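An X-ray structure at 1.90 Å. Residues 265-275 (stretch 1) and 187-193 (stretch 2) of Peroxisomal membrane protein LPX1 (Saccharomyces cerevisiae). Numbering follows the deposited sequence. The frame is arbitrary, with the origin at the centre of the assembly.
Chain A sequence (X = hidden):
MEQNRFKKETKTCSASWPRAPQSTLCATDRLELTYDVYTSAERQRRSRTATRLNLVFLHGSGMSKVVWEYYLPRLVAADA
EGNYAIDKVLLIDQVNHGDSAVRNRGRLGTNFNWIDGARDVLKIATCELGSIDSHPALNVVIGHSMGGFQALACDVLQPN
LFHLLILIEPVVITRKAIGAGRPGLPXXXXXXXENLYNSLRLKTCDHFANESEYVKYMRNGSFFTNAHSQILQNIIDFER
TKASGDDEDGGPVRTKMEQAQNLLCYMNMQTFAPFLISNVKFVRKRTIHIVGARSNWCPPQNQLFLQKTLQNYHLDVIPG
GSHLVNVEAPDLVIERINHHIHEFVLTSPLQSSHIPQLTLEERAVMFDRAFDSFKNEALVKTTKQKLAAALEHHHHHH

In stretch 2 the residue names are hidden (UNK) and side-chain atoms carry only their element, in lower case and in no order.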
ATOM      1  N   CYS A 265      -8.572  -9.244  18.403  1.00 32.85           N
ATOM      2  CA  CYS A 265      -7.916  -9.898  17.309  1.00 32.40           C
ATOM      3  C   CYS A 265      -8.781 -10.975  16.691  1.00 33.89           C
ATOM      4  O   CYS A 265      -8.459 -11.391  15.618  1.00 35.20           O
ATOM      5  CB  CYS A 265      -6.630 -10.567  17.762  1.00 34.01           C
ATOM      6  SG  CYS A 265      -5.378  -9.324  18.191  1.00 34.69           S
ATOM      7  N   TYR A 266      -9.817 -11.436  17.396  1.00 33.01           N
ATOM      8  CA  TYR A 266     -10.647 -12.544  17.003  1.00 34.02           C
ATOM      9  C   TYR A 266     -12.034 -12.100  16.523  1.00 34.22           C
ATOM     10  O   TYR A 266     -12.833 -12.935  16.176  1.00 37.25           O
ATOM     11  CB  TYR A 266     -10.762 -13.590  18.154  1.00 35.55           C
ATOM     12  CG  TYR A 266      -9.422 -14.134  18.559  1.00 39.43           C
ATOM     13  CD1 TYR A 266      -8.860 -15.277  17.907  1.00 43.71           C
ATOM     14  CD2 TYR A 266      -8.673 -13.513  19.541  1.00 37.25           C
ATOM     15  CE1 TYR A 266      -7.585 -15.749  18.246  1.00 44.13           C
ATOM     16  CE2 TYR A 266      -7.373 -13.964  19.871  1.00 38.79           C
ATOM     17  CZ  TYR A 266      -6.841 -15.079  19.219  1.00 44.79           C
ATOM     18  OH  TYR A 266      -5.620 -15.537  19.576  1.00 44.92           O
ATOM     19  N   MET A 267     -12.382 -10.815  16.599  1.00 32.07           N
ATOM     20  CA  MET A 267     -13.771 -10.387  16.557  1.00 33.43           C
ATOM     21  C   MET A 267     -14.090  -9.623  15.274  1.00 33.40           C
ATOM     22  O   MET A 267     -15.199  -9.232  15.068  1.00 35.77           O
ATOM     23  CB  MET A 267     -14.032  -9.469  17.756  1.00 35.23           C
ATOM     24  CG  MET A 267     -13.937 -10.274  19.106  1.00 38.45           C
ATOM     25  SD  MET A 267     -13.894  -9.180  20.596  1.00 39.93           S
ATOM     26  CE  MET A 267     -15.536  -8.522  20.541  1.00 40.86           C
ATOM     27  N   ASN A 268     -13.106  -9.431  14.416  1.00 32.18           N
ATOM     28  CA  ASN A 268     -13.248  -8.421  13.333  1.00 33.13           C
ATOM     29  C   ASN A 268     -12.902  -8.954  11.940  1.00 32.28           C
ATOM     30  O   ASN A 268     -12.799  -8.153  10.994  1.00 29.55           O
ATOM     31  CB  ASN A 268     -12.188  -7.348  13.660  1.00 34.10           C
ATOM     32  CG  ASN A 268     -12.584  -6.018  13.189  1.00 38.59           C
ATOM     33  OD1 ASN A 268     -13.792  -5.695  12.988  1.00 42.35           O
ATOM     34  ND2 ASN A 268     -11.559  -5.213  12.883  1.00 40.38           N
ATOM     35  N   MET A 269     -12.724 -10.271  11.835  1.00 31.46           N
ATOM     36  CA  MET A 269     -12.107 -10.916  10.640  1.00 31.20           C
ATOM     37  C   MET A 269     -12.912 -10.665   9.432  1.00 30.77           C
ATOM     38  O   MET A 269     -12.333 -10.460   8.368  1.00 29.38           O
ATOM     39  CB  MET A 269     -12.067 -12.408  10.759  1.00 32.60           C
ATOM     40  CG  MET A 269     -11.106 -12.936  11.659  1.00 41.50           C
ATOM     41  SD  MET A 269      -9.381 -12.888  11.083  1.00 42.71           S
ATOM     42  CE  MET A 269      -9.032 -13.663   9.553  1.00 30.52           C
ATOM     43  N   GLN A 270     -14.241 -10.579   9.562  1.00 30.55           N
ATOM     44  CA  GLN A 270     -15.033 -10.425   8.397  1.00 33.33           C
ATOM     45  C   GLN A 270     -14.867  -9.091   7.692  1.00 32.69           C
ATOM     46  O   GLN A 270     -15.263  -8.925   6.519  1.00 31.09           O
ATOM     47  CB  GLN A 270     -16.513 -10.634   8.715  1.00 38.24           C
ATOM     48  CG  GLN A 270     -16.710 -11.986   9.387  1.00 40.63           C
ATOM     49  CD  GLN A 270     -16.480 -12.015  10.939  1.00 47.93           C
ATOM     50  OE1 GLN A 270     -15.940 -11.042  11.623  1.00 42.43           O
ATOM     51  NE2 GLN A 270     -16.895 -13.177  11.516  1.00 49.15           N
ATOM     52  N   THR A 271     -14.264  -8.127   8.368  1.00 32.55           N
ATOM     53  CA  THR A 271     -14.236  -6.784   7.766  1.00 31.69           C
ATOM     54  C   THR A 271     -12.942  -6.644   6.899  1.00 29.76           C
ATOM     55  O   THR A 271     -12.775  -5.604   6.222  1.00 34.23           O
ATOM     56  CB  THR A 271     -14.165  -5.665   8.854  1.00 31.16           C
ATOM     57  OG1 THR A 271     -12.918  -5.835   9.558  1.00 27.90           O
ATOM     58  CG2 THR A 271     -15.360  -5.748   9.854  1.00 33.46           C
ATOM     59  N   PHE A 272     -12.030  -7.589   6.894  1.00 27.09           N
ATOM     60  CA  PHE A 272     -10.849  -7.493   6.073  1.00 25.54           C
ATOM     61  C   PHE A 272     -10.401  -8.796   5.410  1.00 26.44           C
ATOM     62  O   PHE A 272      -9.589  -8.791   4.489  1.00 26.55           O
ATOM     63  CB  PHE A 272      -9.663  -6.860   6.937  1.00 24.80           C
ATOM     64  CG  PHE A 272      -9.343  -7.602   8.188  1.00 23.86           C
ATOM     65  CD1 PHE A 272      -8.642  -8.758   8.109  1.00 22.06           C
ATOM     66  CD2 PHE A 272      -9.787  -7.164   9.453  1.00 24.02           C
ATOM     67  CE1 PHE A 272      -8.399  -9.524   9.195  1.00 24.77           C
ATOM     68  CE2 PHE A 272      -9.487  -7.892  10.569  1.00 23.54           C
ATOM     69  CZ  PHE A 272      -8.774  -9.084  10.442  1.00 24.48           C
ATOM     70  N   ALA A 273     -10.863  -9.959   5.882  1.00 25.18           N
ATOM     71  CA  ALA A 273     -10.406 -11.184   5.311  1.00 25.39           C
ATOM     72  C   ALA A 273     -10.863 -11.291   3.783  1.00 23.92           C
ATOM     73  O   ALA A 273     -10.098 -11.819   3.050  1.00 25.80           O
ATOM     74  CB  ALA A 273     -10.904 -12.479   6.127  1.00 26.21           C
ATOM     75  N   PRO A 274     -12.047 -10.853   3.384  1.00 23.69           N
ATOM     76  CA  PRO A 274     -12.445 -11.080   1.984  1.00 25.59           C
ATOM     77  C   PRO A 274     -11.471 -10.456   0.989  1.00 24.80           C
ATOM     78  O   PRO A 274     -11.177 -11.044  -0.038  1.00 23.28           O
ATOM     79  CB  PRO A 274     -13.806 -10.420   1.907  1.00 26.46           C
ATOM     80  CG  PRO A 274     -14.423 -10.822   3.315  1.00 30.70           C
ATOM     81  CD  PRO A 274     -13.247 -10.419   4.146  1.00 27.92           C
ATOM     82  N   PHE A 275     -10.963  -9.300   1.350  1.00 22.32           N
ATOM     83  CA  PHE A 275      -9.988  -8.589   0.496  1.00 23.45           C
ATOM     84  C   PHE A 275      -8.720  -9.422   0.276  1.00 22.17           C
ATOM     85  O   PHE A 275      -8.263  -9.624  -0.833  1.00 23.83           O
ATOM     86  CB  PHE A 275      -9.628  -7.253   1.115  1.00 23.18           C
ATOM     87  CG  PHE A 275      -8.558  -6.505   0.289  1.00 23.00           C
ATOM     88  CD1 PHE A 275      -8.919  -5.782  -0.812  1.00 26.98           C
ATOM     89  CD2 PHE A 275      -7.251  -6.678   0.551  1.00 24.28           C
ATOM     90  CE1 PHE A 275      -7.931  -5.114  -1.578  1.00 27.25           C
ATOM     91  CE2 PHE A 275      -6.281  -5.998  -0.188  1.00 26.62           C
ATOM     92  CZ  PHE A 275      -6.635  -5.229  -1.234  1.00 24.41           C
ATOM     93  N   UNK A 187     -23.653  -7.648   5.354  1.00 80.67           N
ATOM     94  CA  UNK A 187     -23.086  -8.980   5.007  1.00 77.87           C
ATOM     95  C   UNK A 187     -21.867  -9.475   5.821  1.00 73.86           C
ATOM     96  O   UNK A 187     -21.907 -10.653   6.275  1.00 75.02           O
ATOM     97  c   UNK A 187     -24.287  -7.017   4.160  1.00 82.18           C
ATOM     98  c   UNK A 187     -23.444  -7.570   2.970  1.00 79.75           C
ATOM     99  c   UNK A 187     -22.710  -8.841   3.500  1.00 77.16           C
ATOM    100  N   UNK A 188     -20.859  -8.571   5.970  1.00 66.94           N
ATOM    101  CA  UNK A 188     -19.494  -8.789   6.481  1.00 61.91           C
ATOM    102  C   UNK A 188     -19.189  -8.003   7.815  1.00 57.42           C
ATOM    103  O   UNK A 188     -18.204  -7.279   7.974  1.00 53.01           O
ATOM    104  c   UNK A 188     -18.624  -9.057   4.040  1.00 65.13           C
ATOM    105  o   UNK A 188     -18.179 -10.241   3.920  1.00 65.61           O
ATOM    106  c   UNK A 188     -18.483  -8.306   5.415  1.00 60.53           C
ATOM    107  o   UNK A 188     -19.203  -8.442   3.082  1.00 72.89           O
ATOM    108  N   UNK A 189     -20.088  -8.154   8.754  1.00 55.36           N
ATOM    109  CA  UNK A 189     -20.057  -7.449  10.001  1.00 54.12           C
ATOM    110  C   UNK A 189     -19.135  -8.215  10.940  1.00 51.07           C
ATOM    111  O   UNK A 189     -18.973  -9.430  10.819  1.00 48.31           O
ATOM    112  o   UNK A 189     -22.212  -6.366   9.844  1.00 60.18           O
ATOM    113  c   UNK A 189     -21.479  -7.333  10.563  1.00 57.07           C
ATOM    114  N   UNK A 190     -18.477  -7.498  11.859  1.00 48.81           N
ATOM    115  CA  UNK A 190     -17.707  -8.255  12.825  1.00 47.88           C
ATOM    116  C   UNK A 190     -18.552  -9.222  13.683  1.00 47.12           C
ATOM    117  O   UNK A 190     -19.660  -8.888  14.126  1.00 48.65           O
ATOM    118  c   UNK A 190     -17.007  -7.171  13.662  1.00 48.38           C
ATOM    119  c   UNK A 190     -17.719  -5.923  13.408  1.00 49.60           C
ATOM    120  c   UNK A 190     -18.500  -6.054  12.134  1.00 49.89           C
ATOM    121  N   UNK A 191     -18.024 -10.403  13.924  1.00 45.43           N
ATOM    122  CA  UNK A 191     -18.747 -11.454  14.683  1.00 48.29           C
ATOM    123  C   UNK A 191     -17.788 -12.426  15.338  1.00 46.63           C
ATOM    124  O   UNK A 191     -16.636 -12.623  14.871  1.00 45.52           O
ATOM    125  c   UNK A 191     -22.209 -12.104  13.057  1.00 70.21           C
ATOM    126  o   UNK A 191     -22.137 -13.231  12.535  1.00 77.48           O
ATOM    127  c   UNK A 191     -20.961 -11.334  13.370  1.00 59.37           C
ATOM    128  n   UNK A 191     -23.376 -11.508  13.363  1.00 74.76           N
ATOM    129  c   UNK A 191     -19.735 -12.221  13.759  1.00 50.97           C
ATOM    130  N   UNK A 192     -18.213 -12.972  16.453  1.00 46.73           N
ATOM    131  CA  UNK A 192     -17.460 -14.000  17.102  1.00 46.51           C
ATOM    132  C   UNK A 192     -18.488 -14.900  17.824  1.00 49.29           C
ATOM    133  O   UNK A 192     -19.416 -14.374  18.389  1.00 49.28           O
ATOM    134  c   UNK A 192     -16.442 -13.454  18.126  1.00 45.03           C
ATOM    135  c   UNK A 192     -14.235 -14.197  19.391  1.00 47.03           C
ATOM    136  c   UNK A 192     -17.146 -12.809  19.345  1.00 42.55           C
ATOM    137  c   UNK A 192     -15.533 -14.591  18.579  1.00 46.31           C
ATOM    138  N   UNK A 193     -18.301 -16.243  17.805  1.00 50.82           N
ATOM    139  CA  UNK A 193     -19.245 -17.069  18.576  1.00 55.47           C
ATOM    140  C   UNK A 193     -18.956 -16.920  20.070  1.00 57.32           C
ATOM    141  O   UNK A 193     -17.800 -16.815  20.464  1.00 55.98           O
ATOM    142  c   UNK A 193     -19.007 -18.522  18.069  1.00 54.68           C
ATOM    143  c   UNK A 193     -17.495 -17.056  16.870  1.00 50.29           C
ATOM    144  c   UNK A 193     -18.040 -18.513  17.112  1.00 52.09           C
TER
HETATM  145  O   HOH W   1     -14.019 -12.409  13.712  1.00 38.18           O

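Position 187 has three side-chain carbons, and they close a ring onto the backbone N. It makes no contact with stretch 1 and is poorly ordered. The ring back to N identifies Pro187.

Position 188 has two side-chain carbons, and the second carries two oxygens. Its CB lies 3.5 Å from Gln270 O. One of the two oxygens sits 3.8 Å from CG of Pro274. Its backbone O is 3.7 Å from CG2 of Thr271. Two carbons ending in two oxygens make this Asp188, with chi1 in the m well. No salt bridge to stretch 1 forms, and the nearest approach of the carboxylate to Pro274 is to its CG.

Position 189 has one carbon and then one oxygen. The CA-to-CB bond points away from stretch 1, and the side chain does not reach it. The backbone makes the contact instead: its O is 3.5 Å from CB of Gln270. A single carbon bearing a single oxygen is Ser189. Its hydroxyl is hydrogen-bonded to a residue next to one of the stretches.

Position 190 again has three carbons closing a ring onto N. Its CB lies 3.1 Å from Met267 O, a close approach, and 3.6 Å from OD1 of Asn268. Another ring carbon, the one bonded to N, is 3.9 Å from CG2 of Thr271. This is Pro190. With its N inside the ring, it has no backbone N-H to offer. It makes no hydrogen bond to stretch 1, and its ring packs against it.

Position 191 has three carbons in a row, and the third carries one oxygen and one nitrogen. The chain leads away overall, though its CB is 3.7 Å from NE2 of Gln270. A terminal amide on three carbons is Gln191. Its backbone does the bonding. Gln191 N donates to Gln270 OE1 at 3.2 Å, and Gln270 NE2 donates a weak hydrogen bond to Gln191 O at 3.4 Å.

Position 192 has four carbons, forked at the first, with one arm two carbons long. The CA-to-CB bond points toward stretch 1. The end of the longer arm is 3.7 Å from CB of Tyr266 and 3.9 Å from CG of Met267. Four carbons, forked at CB with one arm of two carbons, make this Ile192, and the terminal atom is CD1.

Position 193 has three carbons in a ring onto N and does not touch stretch 1. It is Pro193, at the N-cap position before a helix.

The contact combines one side-chain amide with close packing. Gln270 uses both ends of its amide on the backbone of Gln191, much as a neighboring strand would. Water 1 adds a bridge: it lies 2.9 Å from Gln191 O and 2.8 Å from Tyr266 O, and accepts from Met269 N at 3.1 Å. Ile192 supplies the apolar packing against Tyr266 and Met267. Together the stretches bury 461 Å².

Stretch 2, residues 187-193: PDSPQIP
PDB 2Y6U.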